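Local coordinates for protein alpha-1,2-mannosidase (Bacteroides thetaiotaomicron, PDB 2WW2) that hydrolyses alpha-mannosides with inversion of configuration at the anomeric carbon, as a member of the calcium-dependent glycoside hydrolase family 92, at residues Glu428-Leu433 with Leu449-Ala454; Leu433-Tyr438 with Arg482-Pro487; Phe491-Thr494 with Asn500-Asp503; Thr508-Gly511 with Gly517-Trp520; Gly512-Thr515 with His521-Trp524. One frame throughout, in Å; residues are numbered along the deposited sequence.

Interaction 1 of 5, residues Glu428-Leu433 with Leu449-Ala454; sequences EYYDKL and LEYAYA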
# COMPACT_ATOMS: atom_id res chain seq x y z
N GLU A 428 -31.06 -12.87 20.79
CA GLU A 428 -31.04 -13.94 21.78
C GLU A 428 -29.62 -14.16 22.28
O GLU A 428 -29.39 -14.19 23.49
CB GLU A 428 -31.62 -15.23 21.21
CG GLU A 428 -33.02 -15.08 20.65
CD GLU A 428 -33.05 -14.92 19.12
OE1 GLU A 428 -32.20 -14.17 18.53
OE2 GLU A 428 -33.95 -15.55 18.51
N TYR A 429 -28.66 -14.31 21.36
CA TYR A 429 -27.26 -14.44 21.74
C TYR A 429 -26.79 -13.22 22.54
O TYR A 429 -26.13 -13.34 23.55
CB TYR A 429 -26.37 -14.51 20.49
CG TYR A 429 -26.28 -15.87 19.82
CD1 TYR A 429 -25.89 -17.00 20.52
CD2 TYR A 429 -26.54 -16.00 18.46
CE1 TYR A 429 -25.81 -18.23 19.89
CE2 TYR A 429 -26.44 -17.21 17.82
CZ TYR A 429 -26.08 -18.32 18.54
OH TYR A 429 -25.99 -19.53 17.90
N TYR A 430 -27.09 -12.04 22.03
CA TYR A 430 -26.62 -10.80 22.67
C TYR A 430 -27.09 -10.71 24.12
O TYR A 430 -26.32 -10.34 25.01
CB TYR A 430 -27.12 -9.62 21.85
CG TYR A 430 -26.82 -8.24 22.40
CD1 TYR A 430 -25.66 -7.57 22.03
CD2 TYR A 430 -27.72 -7.59 23.25
CE1 TYR A 430 -25.39 -6.30 22.50
CE2 TYR A 430 -27.45 -6.30 23.73
CZ TYR A 430 -26.28 -5.67 23.34
OH TYR A 430 -25.98 -4.39 23.78
N ASP A 431 -28.35 -11.04 24.36
CA ASP A 431 -28.91 -10.98 25.71
C ASP A 431 -28.25 -12.02 26.62
O ASP A 431 -28.02 -11.77 27.81
CB ASP A 431 -30.44 -11.19 25.69
CG ASP A 431 -31.20 -9.96 25.19
OD1 ASP A 431 -30.62 -8.86 25.15
OD2 ASP A 431 -32.39 -10.09 24.84
N LYS A 432 -27.94 -13.18 26.06
CA LYS A 432 -27.36 -14.26 26.86
C LYS A 432 -25.87 -14.05 27.11
O LYS A 432 -25.37 -14.29 28.21
CB LYS A 432 -27.57 -15.60 26.16
CG LYS A 432 -26.94 -16.81 26.88
N LEU A 433 -25.15 -13.62 26.08
CA LEU A 433 -23.69 -13.65 26.10
C LEU A 433 -23.06 -12.30 26.36
O LEU A 433 -21.91 -12.24 26.77
CB LEU A 433 -23.17 -14.15 24.75
CG LEU A 433 -23.53 -15.54 24.25
CD1 LEU A 433 -22.93 -15.76 22.85
CD2 LEU A 433 -23.05 -16.63 25.25
N LEU A 449 -21.66 -3.58 18.62
CA LEU A 449 -21.32 -2.18 18.90
C LEU A 449 -22.50 -1.23 18.66
O LEU A 449 -22.76 -0.31 19.46
CB LEU A 449 -20.06 -1.76 18.12
CG LEU A 449 -18.79 -2.54 18.53
CD1 LEU A 449 -17.68 -2.45 17.45
CD2 LEU A 449 -18.24 -2.09 19.89
N GLU A 450 -23.24 -1.44 17.58
CA GLU A 450 -24.43 -0.63 17.33
C GLU A 450 -25.49 -0.88 18.42
O GLU A 450 -26.18 0.04 18.86
CB GLU A 450 -25.03 -0.98 15.95
CG GLU A 450 -24.11 -0.66 14.75
CD GLU A 450 -24.15 0.81 14.33
OE1 GLU A 450 -25.10 1.51 14.74
OE2 GLU A 450 -23.23 1.28 13.58
N TYR A 451 -25.61 -2.12 18.86
CA TYR A 451 -26.63 -2.46 19.86
C TYR A 451 -26.33 -1.88 21.26
O TYR A 451 -27.25 -1.47 21.97
CB TYR A 451 -26.79 -3.97 20.01
CG TYR A 451 -27.22 -4.72 18.75
CD1 TYR A 451 -27.74 -4.05 17.64
CD2 TYR A 451 -27.11 -6.10 18.70
CE1 TYR A 451 -28.12 -4.76 16.50
CE2 TYR A 451 -27.50 -6.82 17.57
CZ TYR A 451 -28.00 -6.14 16.48
OH TYR A 451 -28.38 -6.84 15.36
N ALA A 452 -25.06 -1.88 21.66
CA ALA A 452 -24.69 -1.31 22.96
C ALA A 452 -25.08 0.19 23.00
O ALA A 452 -25.54 0.70 24.02
CB ALA A 452 -23.19 -1.49 23.22
N TYR A 453 -24.90 0.86 21.87
CA TYR A 453 -25.32 2.26 21.74
C TYR A 453 -26.84 2.43 21.81
O TYR A 453 -27.36 3.33 22.52
CB TYR A 453 -24.78 2.85 20.42
CG TYR A 453 -25.42 4.19 20.08
CD1 TYR A 453 -25.19 5.32 20.86
CD2 TYR A 453 -26.26 4.32 18.96
CE1 TYR A 453 -25.77 6.54 20.53
CE2 TYR A 453 -26.84 5.53 18.64
CZ TYR A 453 -26.59 6.64 19.42
OH TYR A 453 -27.18 7.83 19.12
N ALA A 454 -27.57 1.60 21.07
CA ALA A 454 -29.03 1.70 21.08
C ALA A 454 -29.55 1.40 22.48
O ALA A 454 -30.51 2.00 22.94
CB ALA A 454 -29.65 0.72 20.05

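Interaction 2 of 5, residues Leu433-Tyr438 with Arg482-Pro487; sequences LGYVPY and RNLYYP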
# COMPACT_ATOMS: atom_id res chain seq x y z
N LEU A 433 -25.15 -13.62 26.08
CA LEU A 433 -23.69 -13.65 26.10
C LEU A 433 -23.06 -12.30 26.36
O LEU A 433 -21.91 -12.24 26.77
CB LEU A 433 -23.17 -14.15 24.75
CG LEU A 433 -23.53 -15.54 24.25
CD1 LEU A 433 -22.93 -15.76 22.85
CD2 LEU A 433 -23.05 -16.63 25.25
N GLY A 434 -23.79 -11.21 26.11
CA GLY A 434 -23.21 -9.87 26.22
C GLY A 434 -22.60 -9.38 24.91
O GLY A 434 -22.00 -8.29 24.86
N TYR A 435 -22.75 -10.17 23.85
CA TYR A 435 -22.26 -9.79 22.52
C TYR A 435 -22.91 -10.71 21.51
O TYR A 435 -23.43 -11.78 21.88
CB TYR A 435 -20.72 -9.91 22.42
CG TYR A 435 -20.22 -11.33 22.60
CD1 TYR A 435 -20.11 -12.20 21.52
CD2 TYR A 435 -19.90 -11.81 23.87
CE1 TYR A 435 -19.68 -13.50 21.70
CE2 TYR A 435 -19.46 -13.11 24.05
CZ TYR A 435 -19.36 -13.95 22.96
OH TYR A 435 -18.93 -15.26 23.15
N VAL A 436 -22.88 -10.32 20.24
CA VAL A 436 -23.35 -11.17 19.16
C VAL A 436 -22.15 -11.97 18.62
O VAL A 436 -21.10 -11.37 18.31
CB VAL A 436 -23.97 -10.36 18.00
CG1 VAL A 436 -24.56 -11.30 16.95
CG2 VAL A 436 -25.04 -9.39 18.53
N PRO A 437 -22.30 -13.31 18.51
CA PRO A 437 -21.15 -14.13 18.12
C PRO A 437 -21.03 -14.33 16.61
O PRO A 437 -22.04 -14.35 15.90
CB PRO A 437 -21.44 -15.47 18.81
CG PRO A 437 -22.95 -15.58 18.73
CD PRO A 437 -23.41 -14.14 19.03
N TYR A 438 -19.79 -14.45 16.14
CA TYR A 438 -19.46 -14.75 14.74
C TYR A 438 -18.66 -16.06 14.78
O TYR A 438 -17.87 -16.25 15.68
CB TYR A 438 -18.60 -13.62 14.15
CG TYR A 438 -18.23 -13.84 12.69
CD1 TYR A 438 -19.09 -13.44 11.67
CD2 TYR A 438 -17.06 -14.49 12.35
CE1 TYR A 438 -18.77 -13.66 10.34
CE2 TYR A 438 -16.73 -14.73 11.01
CZ TYR A 438 -17.58 -14.31 10.02
OH TYR A 438 -17.27 -14.53 8.71
N ARG A 482 -17.34 -3.46 25.63
CA ARG A 482 -16.14 -3.99 26.29
C ARG A 482 -15.95 -5.48 26.08
O ARG A 482 -14.84 -6.00 26.21
CB ARG A 482 -16.16 -3.68 27.80
CG ARG A 482 -16.26 -2.20 28.16
CD ARG A 482 -16.18 -2.07 29.69
NE ARG A 482 -16.44 -0.73 30.23
CZ ARG A 482 -15.54 0.26 30.32
NH1 ARG A 482 -14.29 0.12 29.89
NH2 ARG A 482 -15.90 1.43 30.87
N ASN A 483 -17.03 -6.19 25.78
CA ASN A 483 -16.98 -7.63 25.72
C ASN A 483 -16.27 -8.11 24.46
O ASN A 483 -15.93 -9.29 24.35
CB ASN A 483 -18.40 -8.22 25.78
CG ASN A 483 -19.04 -8.05 27.13
OD1 ASN A 483 -18.36 -8.11 28.16
ND2 ASN A 483 -20.35 -7.85 27.16
N LEU A 484 -16.03 -7.21 23.50
CA LEU A 484 -15.34 -7.61 22.28
C LEU A 484 -13.96 -6.96 22.08
O LEU A 484 -13.29 -7.18 21.08
CB LEU A 484 -16.23 -7.36 21.05
CG LEU A 484 -17.48 -8.25 21.02
CD1 LEU A 484 -18.34 -7.94 19.79
CD2 LEU A 484 -17.12 -9.73 21.07
N TYR A 485 -13.54 -6.17 23.06
CA TYR A 485 -12.21 -5.60 23.02
C TYR A 485 -11.18 -6.68 23.38
O TYR A 485 -11.25 -7.29 24.45
CB TYR A 485 -12.13 -4.40 23.97
CG TYR A 485 -10.84 -3.63 23.83
CD1 TYR A 485 -10.70 -2.67 22.84
CD2 TYR A 485 -9.76 -3.86 24.68
CE1 TYR A 485 -9.54 -1.95 22.71
CE2 TYR A 485 -8.58 -3.15 24.55
CZ TYR A 485 -8.48 -2.20 23.56
OH TYR A 485 -7.33 -1.47 23.40
N TYR A 486 -10.25 -6.93 22.47
CA TYR A 486 -9.29 -8.04 22.59
C TYR A 486 -8.04 -7.48 23.27
O TYR A 486 -7.22 -6.84 22.61
CB TYR A 486 -8.92 -8.52 21.18
CG TYR A 486 -8.39 -9.94 21.07
CD1 TYR A 486 -7.84 -10.60 22.17
CD2 TYR A 486 -8.43 -10.62 19.86
CE1 TYR A 486 -7.35 -11.92 22.05
CE2 TYR A 486 -7.95 -11.93 19.73
CZ TYR A 486 -7.41 -12.56 20.83
OH TYR A 486 -6.94 -13.85 20.67
N PRO A 487 -7.89 -7.71 24.59
CA PRO A 487 -6.85 -6.95 25.30
C PRO A 487 -5.44 -7.20 24.78
O PRO A 487 -4.67 -6.24 24.65
CB PRO A 487 -6.99 -7.39 26.77
CG PRO A 487 -8.25 -8.21 26.84
CD PRO A 487 -8.58 -8.69 25.45

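Interaction 3 of 5, residues Phe491-Thr494 with Asn500-Asp503; sequences FMWT and NWRD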
# COMPACT_ATOMS: atom_id res chain seq x y z
N PHE A 491 -7.64 -4.03 20.10
CA PHE A 491 -8.66 -3.70 19.11
C PHE A 491 -9.93 -4.51 19.35
O PHE A 491 -9.89 -5.56 20.00
CB PHE A 491 -8.16 -4.08 17.72
CG PHE A 491 -7.20 -3.10 17.13
CD1 PHE A 491 -7.66 -1.99 16.43
CD2 PHE A 491 -5.83 -3.31 17.21
CE1 PHE A 491 -6.78 -1.10 15.85
CE2 PHE A 491 -4.94 -2.43 16.62
CZ PHE A 491 -5.41 -1.32 15.94
N MET A 492 -11.05 -4.06 18.79
CA MET A 492 -12.27 -4.87 18.80
C MET A 492 -12.05 -6.08 17.89
O MET A 492 -11.39 -5.97 16.85
CB MET A 492 -13.46 -4.04 18.30
CG MET A 492 -13.86 -2.91 19.27
SD MET A 492 -14.45 -3.55 20.86
CE MET A 492 -14.66 -1.99 21.74
N TRP A 493 -12.58 -7.23 18.29
CA TRP A 493 -12.47 -8.45 17.47
C TRP A 493 -13.79 -9.19 17.61
O TRP A 493 -14.83 -8.55 17.80
CB TRP A 493 -11.26 -9.28 17.93
CG TRP A 493 -10.78 -10.36 17.00
CD1 TRP A 493 -10.50 -11.65 17.35
CD2 TRP A 493 -10.48 -10.25 15.60
NE1 TRP A 493 -10.05 -12.35 16.26
CE2 TRP A 493 -10.04 -11.51 15.17
CE3 TRP A 493 -10.57 -9.20 14.66
CZ2 TRP A 493 -9.67 -11.77 13.84
CZ3 TRP A 493 -10.19 -9.46 13.34
CH2 TRP A 493 -9.75 -10.73 12.95
N THR A 494 -13.76 -10.52 17.54
CA THR A 494 -15.00 -11.28 17.56
C THR A 494 -14.79 -12.61 18.29
O THR A 494 -13.67 -13.12 18.33
CB THR A 494 -15.52 -11.56 16.14
OG1 THR A 494 -16.77 -12.25 16.21
CG2 THR A 494 -14.52 -12.43 15.35
N ASN A 500 -14.77 -18.30 22.22
CA ASN A 500 -13.45 -18.41 21.60
C ASN A 500 -13.20 -17.23 20.66
O ASN A 500 -13.99 -17.00 19.75
CB ASN A 500 -13.37 -19.70 20.76
CG ASN A 500 -13.63 -20.96 21.59
OD1 ASN A 500 -14.43 -21.82 21.20
ND2 ASN A 500 -12.96 -21.07 22.72
N TRP A 501 -12.10 -16.50 20.85
CA TRP A 501 -11.73 -15.45 19.89
C TRP A 501 -11.46 -16.05 18.50
O TRP A 501 -10.86 -17.12 18.38
CB TRP A 501 -10.48 -14.71 20.33
CG TRP A 501 -10.57 -13.86 21.57
CD1 TRP A 501 -9.95 -14.10 22.76
CD2 TRP A 501 -11.24 -12.60 21.71
NE1 TRP A 501 -10.22 -13.08 23.65
CE2 TRP A 501 -11.01 -12.15 23.03
CE3 TRP A 501 -12.03 -11.81 20.86
CZ2 TRP A 501 -11.54 -10.95 23.52
CZ3 TRP A 501 -12.56 -10.62 21.35
CH2 TRP A 501 -12.31 -10.20 22.67
N ARG A 502 -11.87 -15.36 17.45
CA ARG A 502 -11.56 -15.81 16.10
C ARG A 502 -10.04 -15.88 15.91
O ARG A 502 -9.31 -15.04 16.44
CB ARG A 502 -12.21 -14.88 15.06
CG ARG A 502 -11.93 -15.29 13.63
CD ARG A 502 -12.88 -14.68 12.61
NE ARG A 502 -12.51 -13.32 12.25
CZ ARG A 502 -12.64 -12.79 11.03
NH1 ARG A 502 -13.12 -13.50 10.02
NH2 ARG A 502 -12.28 -11.53 10.82
N ASP A 503 -9.57 -16.90 15.19
CA ASP A 503 -8.14 -17.10 14.97
C ASP A 503 -7.52 -15.93 14.21
O ASP A 503 -8.21 -15.25 13.45
CB ASP A 503 -7.92 -18.35 14.10
CG ASP A 503 -8.31 -19.65 14.81
OD1 ASP A 503 -8.41 -19.67 16.05
OD2 ASP A 503 -8.49 -20.67 14.10

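Interaction 4 of 5, residues Thr508-Gly511 with Gly517-Trp520; sequences TEWG and GSSW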
# COMPACT_ATOMS: atom_id res chain seq x y z
N THR A 508 -6.72 -5.05 10.11
CA THR A 508 -7.00 -4.43 8.82
C THR A 508 -7.97 -5.25 7.98
O THR A 508 -8.33 -4.85 6.88
CB THR A 508 -5.70 -4.18 7.99
OG1 THR A 508 -5.10 -5.44 7.64
CG2 THR A 508 -4.70 -3.39 8.79
N GLU A 509 -8.39 -6.39 8.51
CA GLU A 509 -9.22 -7.31 7.72
C GLU A 509 -10.70 -6.92 7.67
O GLU A 509 -11.38 -6.85 8.70
CB GLU A 509 -9.03 -8.75 8.24
CG GLU A 509 -9.84 -9.80 7.50
CD GLU A 509 -9.60 -11.18 8.08
OE1 GLU A 509 -10.02 -12.18 7.46
OE2 GLU A 509 -8.98 -11.27 9.16
N TRP A 510 -11.21 -6.68 6.47
CA TRP A 510 -12.60 -6.30 6.27
C TRP A 510 -13.53 -7.48 6.36
O TRP A 510 -13.11 -8.62 6.25
CB TRP A 510 -12.77 -5.62 4.91
CG TRP A 510 -12.33 -4.20 4.92
CD1 TRP A 510 -11.11 -3.72 5.32
CD2 TRP A 510 -13.10 -3.06 4.52
NE1 TRP A 510 -11.08 -2.35 5.19
CE2 TRP A 510 -12.28 -1.92 4.70
CE3 TRP A 510 -14.39 -2.89 4.02
CZ2 TRP A 510 -12.73 -0.62 4.40
CZ3 TRP A 510 -14.84 -1.61 3.72
CH2 TRP A 510 -14.00 -0.49 3.92
N GLY A 511 -14.81 -7.19 6.56
CA GLY A 511 -15.85 -8.19 6.39
C GLY A 511 -15.96 -9.05 7.62
O GLY A 511 -15.51 -8.65 8.68
N GLY A 517 -16.00 -2.22 6.80
CA GLY A 517 -14.87 -1.71 7.55
C GLY A 517 -14.16 -2.86 8.22
O GLY A 517 -14.52 -4.03 8.01
N SER A 518 -13.15 -2.52 9.01
CA SER A 518 -12.33 -3.50 9.69
C SER A 518 -12.27 -3.06 11.15
O SER A 518 -12.88 -2.05 11.52
CB SER A 518 -10.92 -3.50 9.11
OG SER A 518 -10.29 -2.26 9.39
N SER A 519 -11.54 -3.81 11.97
CA SER A 519 -11.39 -3.44 13.37
C SER A 519 -10.78 -2.04 13.51
O SER A 519 -11.06 -1.32 14.47
CB SER A 519 -10.51 -4.45 14.11
OG SER A 519 -10.46 -4.08 15.48
N TRP A 520 -9.95 -1.67 12.55
CA TRP A 520 -9.28 -0.37 12.55
C TRP A 520 -10.32 0.75 12.66
O TRP A 520 -10.07 1.76 13.32
CB TRP A 520 -8.47 -0.21 11.26
CG TRP A 520 -7.61 1.04 11.17
CD1 TRP A 520 -7.89 2.19 10.45
CD2 TRP A 520 -6.33 1.25 11.78
NE1 TRP A 520 -6.86 3.10 10.60
CE2 TRP A 520 -5.89 2.55 11.41
CE3 TRP A 520 -5.52 0.47 12.61
CZ2 TRP A 520 -4.67 3.07 11.84
CZ3 TRP A 520 -4.31 0.99 13.04
CH2 TRP A 520 -3.89 2.29 12.66
O HOH W 1 -8.47 -1.53 7.47
O HOH W 2 -10.44 -6.40 11.32
O HOH W 3 -16.30 -5.13 6.43

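Interaction 5 of 5, residues Gly512-Thr515 with His521-Trp524; sequences GPFT and HWTW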
# COMPACT_ATOMS: atom_id res chain seq x y z
N GLY A 512 -16.54 -10.24 7.47
CA GLY A 512 -16.69 -11.17 8.58
C GLY A 512 -17.58 -10.57 9.66
O GLY A 512 -18.75 -10.26 9.41
N PRO A 513 -17.03 -10.39 10.86
CA PRO A 513 -17.77 -9.80 11.98
C PRO A 513 -17.94 -8.29 11.85
O PRO A 513 -18.62 -7.67 12.67
CB PRO A 513 -16.86 -10.08 13.18
CG PRO A 513 -15.47 -10.03 12.57
CD PRO A 513 -15.65 -10.75 11.24
N PHE A 514 -17.31 -7.70 10.83
CA PHE A 514 -17.42 -6.26 10.63
C PHE A 514 -18.26 -5.93 9.41
O PHE A 514 -18.45 -6.77 8.53
CB PHE A 514 -16.04 -5.60 10.52
CG PHE A 514 -15.20 -5.78 11.76
CD1 PHE A 514 -15.51 -5.09 12.93
CD2 PHE A 514 -14.13 -6.65 11.76
CE1 PHE A 514 -14.75 -5.28 14.09
CE2 PHE A 514 -13.36 -6.83 12.92
CZ PHE A 514 -13.67 -6.15 14.07
N THR A 515 -18.74 -4.69 9.38
CA THR A 515 -19.62 -4.17 8.35
C THR A 515 -18.93 -2.99 7.68
O THR A 515 -18.62 -2.01 8.34
CB THR A 515 -20.92 -3.62 9.03
OG1 THR A 515 -21.73 -4.71 9.47
CG2 THR A 515 -21.72 -2.75 8.10
N HIS A 521 -11.47 0.56 12.02
CA HIS A 521 -12.55 1.55 12.07
C HIS A 521 -13.49 1.31 13.24
O HIS A 521 -13.82 2.24 13.96
CB HIS A 521 -13.38 1.55 10.77
CG HIS A 521 -12.55 1.42 9.53
ND1 HIS A 521 -11.84 2.47 9.00
CD2 HIS A 521 -12.31 0.36 8.73
CE1 HIS A 521 -11.20 2.06 7.92
NE2 HIS A 521 -11.48 0.79 7.73
N TRP A 522 -13.95 0.07 13.39
CA TRP A 522 -15.02 -0.27 14.33
C TRP A 522 -14.62 -0.15 15.80
O TRP A 522 -15.48 0.01 16.69
CB TRP A 522 -15.61 -1.66 13.99
CG TRP A 522 -16.58 -1.55 12.86
CD1 TRP A 522 -16.32 -1.75 11.52
CD2 TRP A 522 -17.94 -1.13 12.94
NE1 TRP A 522 -17.46 -1.51 10.78
CE2 TRP A 522 -18.46 -1.12 11.63
CE3 TRP A 522 -18.78 -0.75 14.01
CZ2 TRP A 522 -19.79 -0.75 11.35
CZ3 TRP A 522 -20.09 -0.40 13.74
CH2 TRP A 522 -20.59 -0.40 12.41
N THR A 523 -13.32 -0.17 16.07
CA THR A 523 -12.83 0.00 17.44
C THR A 523 -13.24 1.37 18.02
O THR A 523 -13.38 1.51 19.23
CB THR A 523 -11.31 -0.23 17.52
OG1 THR A 523 -11.05 -1.62 17.26
CG2 THR A 523 -10.74 0.13 18.92
N TRP A 524 -13.48 2.35 17.16
CA TRP A 524 -13.87 3.69 17.61
C TRP A 524 -15.37 3.87 17.84
O TRP A 524 -15.82 4.93 18.27
CB TRP A 524 -13.39 4.74 16.60
CG TRP A 524 -11.90 4.67 16.47
CD1 TRP A 524 -11.19 4.06 15.48
CD2 TRP A 524 -10.94 5.18 17.40
NE1 TRP A 524 -9.84 4.17 15.73
CE2 TRP A 524 -9.66 4.86 16.90
CE3 TRP A 524 -11.03 5.90 18.60
CZ2 TRP A 524 -8.48 5.22 17.54
CZ3 TRP A 524 -9.85 6.25 19.25
CH2 TRP A 524 -8.60 5.92 18.71

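Interaction 1 of 5, residues Glu428-Leu433 with Leu449-Ala454
Tyr430 and Tyr451 form a T-shaped aromatic pair that bridges helix 427-433 and helix 444-465. The edge of Tyr451 is directed at a face of Tyr430, with ring centroids 5.6 Å apart and planes inclined at 84°. CD2 of Tyr451 stands over that face, 3.9 Å from CD1 of Tyr430, whereas Tyr430 CD1 lies near the plane of the Tyr451 ring. A chi1 of 176° swings the Tyr430 phenol away from its own backbone N and toward 449-454; the CA atoms of Tyr430 and Tyr451, the nearest pair between the segments, are 8.8 Å apart.

Apolar packing extends the aromatic contact. The far half of the Tyr430 ring rests on the root of the other tyrosine, CE1 of Tyr430 lying 3.7 Å from CB of Tyr451. Beyond it, the hydroxyl lies by the backbone N and CA of Ala452, whose methyl CB is 4.1 Å from Tyr430 OH.

Polar interactions are made with residues outside the pair. Tyr430 OH also comes within 3.4 Å of Ala452 N, but the angle is too poor for a hydrogen bond; the hydroxyl is bonded instead to Asp455 and Asn480. Arg424 makes a cation-pi contact with Tyr430, and Tyr451 OH is bonded to the backbone oxygen of Asp425.

Both helices belong to the catalytic domain, built in this clan on an (alpha/alpha)6 barrel. The chemistry implies a buried aromatic and apolar joint, with each phenol oxygen satisfied beyond the interface, which should limit the swing of each ring.

Interaction 2 of 5, residues Leu433-Tyr438 with Arg482-Pro487
The ring of Tyr435 carries Leu433 CB over one face, toward the rim, while Leu484 CD2 and Asn483 CB approach it obliquely from the opposing segment. Leu484 supplies the nearer of these two contacts, with CD2 3.8 Å from CG of Tyr435, and the two side chains cross at about a right angle. The other flat group, the amide of Asn483, has its partner close to its own plane: ND2 donates to Gly434 O over 2.9 Å, with an angle of 162° at the hydrogen. The donor nevertheless lies above the carbonyl plane of Gly434 and is not directed at a lone pair.

Gly434 is the first residue beyond helix 427-433 to leave helical geometry, and its positive phi of 91° turns the chain into the loop that leads to helix 444-465. With no side chain at Gly434, the amide of Asn483 comes close to the backbone. Directly after it, Tyr435 has CG placed between its backbone N and carbonyl carbon (chi1 63°), which keeps the ring folded back beside Leu433. Its hydroxyl is bonded to the backbone oxygen of Asp496. Leu484 also packs on Thr445 and Thr448 of helix 444-465.

Interaction 3 of 5, residues Phe491-Thr494 with Asn500-Asp503
Thr494 and Trp501 bring their CA atoms within 5.8 Å, and a single backbone hydrogen bond, Arg502 N to Thr494 O at 3.0 Å, joins the segments beside them. The same oxygen receives a CA-H contact from Trp501 and lies at the edge of the Trp501 indole, 3.3 Å from CE3.

A second bond comes from a side chain. Trp493 NE1 donates to Arg502 O over 2.8 Å; the bond is almost straight at 174°, and the acceptor lies in the indole plane, although the donor stands above the carbonyl plane. Trp493 CG is anti to the backbone N (chi1 -165°), which carries the indole over to residue 502. Here the six-membered ring meets the arginine: CH2 of Trp493 is 3.4 Å from NH2 of Arg502. Ring and guanidinium are inclined at 42°, neither stacked nor perpendicular. Arg502 CB presses against the methyl CG2 of Thr494 at 3.4 Å. Trp501 CE3 meets the edge of Trp493, 3.8 Å from CD1.

Trp501 stacks on Tyr486 of strand 485-486, the partner of strand 491-492 in a two-stranded hairpin. Arg504 of the second subunit packs on Trp493 and Arg502. Toward the interior, Thr494 and Met492 rest on helix 444-465, while Met492 O is bonded to Ser519 of helix 519-522.

Interaction 4 of 5, residues Thr508-Gly511 with Gly517-Trp520
The amino end of the short helix 519-522, with Ser518 at its N-cap position, is flanked by the preceding loop, residues 508-511, and Trp510 of that loop lies flat against Gly517. This is a CH-pi contact: Gly517 CA stands 3.6 Å from the centroid of the six-membered ring of Trp510, only 5° off the normal. The backbone N of Gly517 is over the same face, 3.3 Å from Trp510 CE3. Ser518 CB fits against the backbone instead, 3.4 Å from Glu509 O, and also touches Trp510 CD1.

Direct polar bonding is slight, limited to a weak hydrogen bond from Gly511 N to Gly517 O at 3.5 Å. Waters do much of the joining. Water 2 donates to Glu509 O at 2.8 Å and accepts from Ser519 N at 2.9 Å, which satisfies an amide of the first helical turn. Water 3 accepts from Gly517 N at 2.9 Å and lies close to Gly511 N, while water 1 is bonded to Ser518 OG and weakly to Thr508 O.

Ser518 OG is also bonded to Ala507 O, and Glu509 forms a salt bridge with Arg504 of the second subunit. A backbone hydrogen bond links Trp520 with Ala507, and the Trp520 side chain packs on helix 540-551.

Interaction 5 of 5, residues Gly512-Thr515 with His521-Trp524
Trp522 NE1 donates to the backbone oxygen of Thr515 at 2.7 Å, a short bond bent to 147°. The oxygen lies near the indole plane, at the edge of the ring, while the donor is tilted from the carbonyl plane. Next to this bond CZ2 of Trp522 touches CB of Thr515 at 3.9 Å. Phenyl and indole planes are near parallel, 24° apart, but slid past each other, the centroid of the five-membered ring being 5.5 Å from that of Phe514, so the rings barely overlap; the closest contact between these two side chains is of Phe514 CD1 with Trp522 CB, at 3.6 Å.

Further out, CG of Trp522 is anti to its carbonyl carbon (chi1 -80°), which directs the indole from helix 519-522 toward the loop 512-515. Thr515 OG1 is bonded to Glu443, and backbone hydrogen bonds link Gly512 with Glu443, just before helix 444-465, and Pro513 with Ala446 in its first turn. Trp522 itself packs on Glu450 of that helix, and Phe514 on Thr445.

The bond thus pairs the indole N-H with a main-chain oxygen inside a buried, largely apolar contact, satisfying both polar atoms and probably restricting the rotation of the indole.

Overall arrangement
From the N terminus, interaction 1 comes first, closing the loop between helices 427-433 and 444-465. Interaction 2 starts where its first segment ends, at Leu433, and crosses it, reaching beyond helix 444-465 to the hairpin of strands 485-486 and 491-492. Interaction 3 follows in series and closes the short loop after the hairpin; probable backbone bonds between 482-487 and 491-494 join it to interaction 2. Interactions 4 and 5 have alternating segments and so cross, together folding residues 508-515 against helix 519-522. Trp522 packs against Leu449, bringing interaction 5 back to interaction 1. All five lie on the same side of the chain's centre, within the catalytic domain.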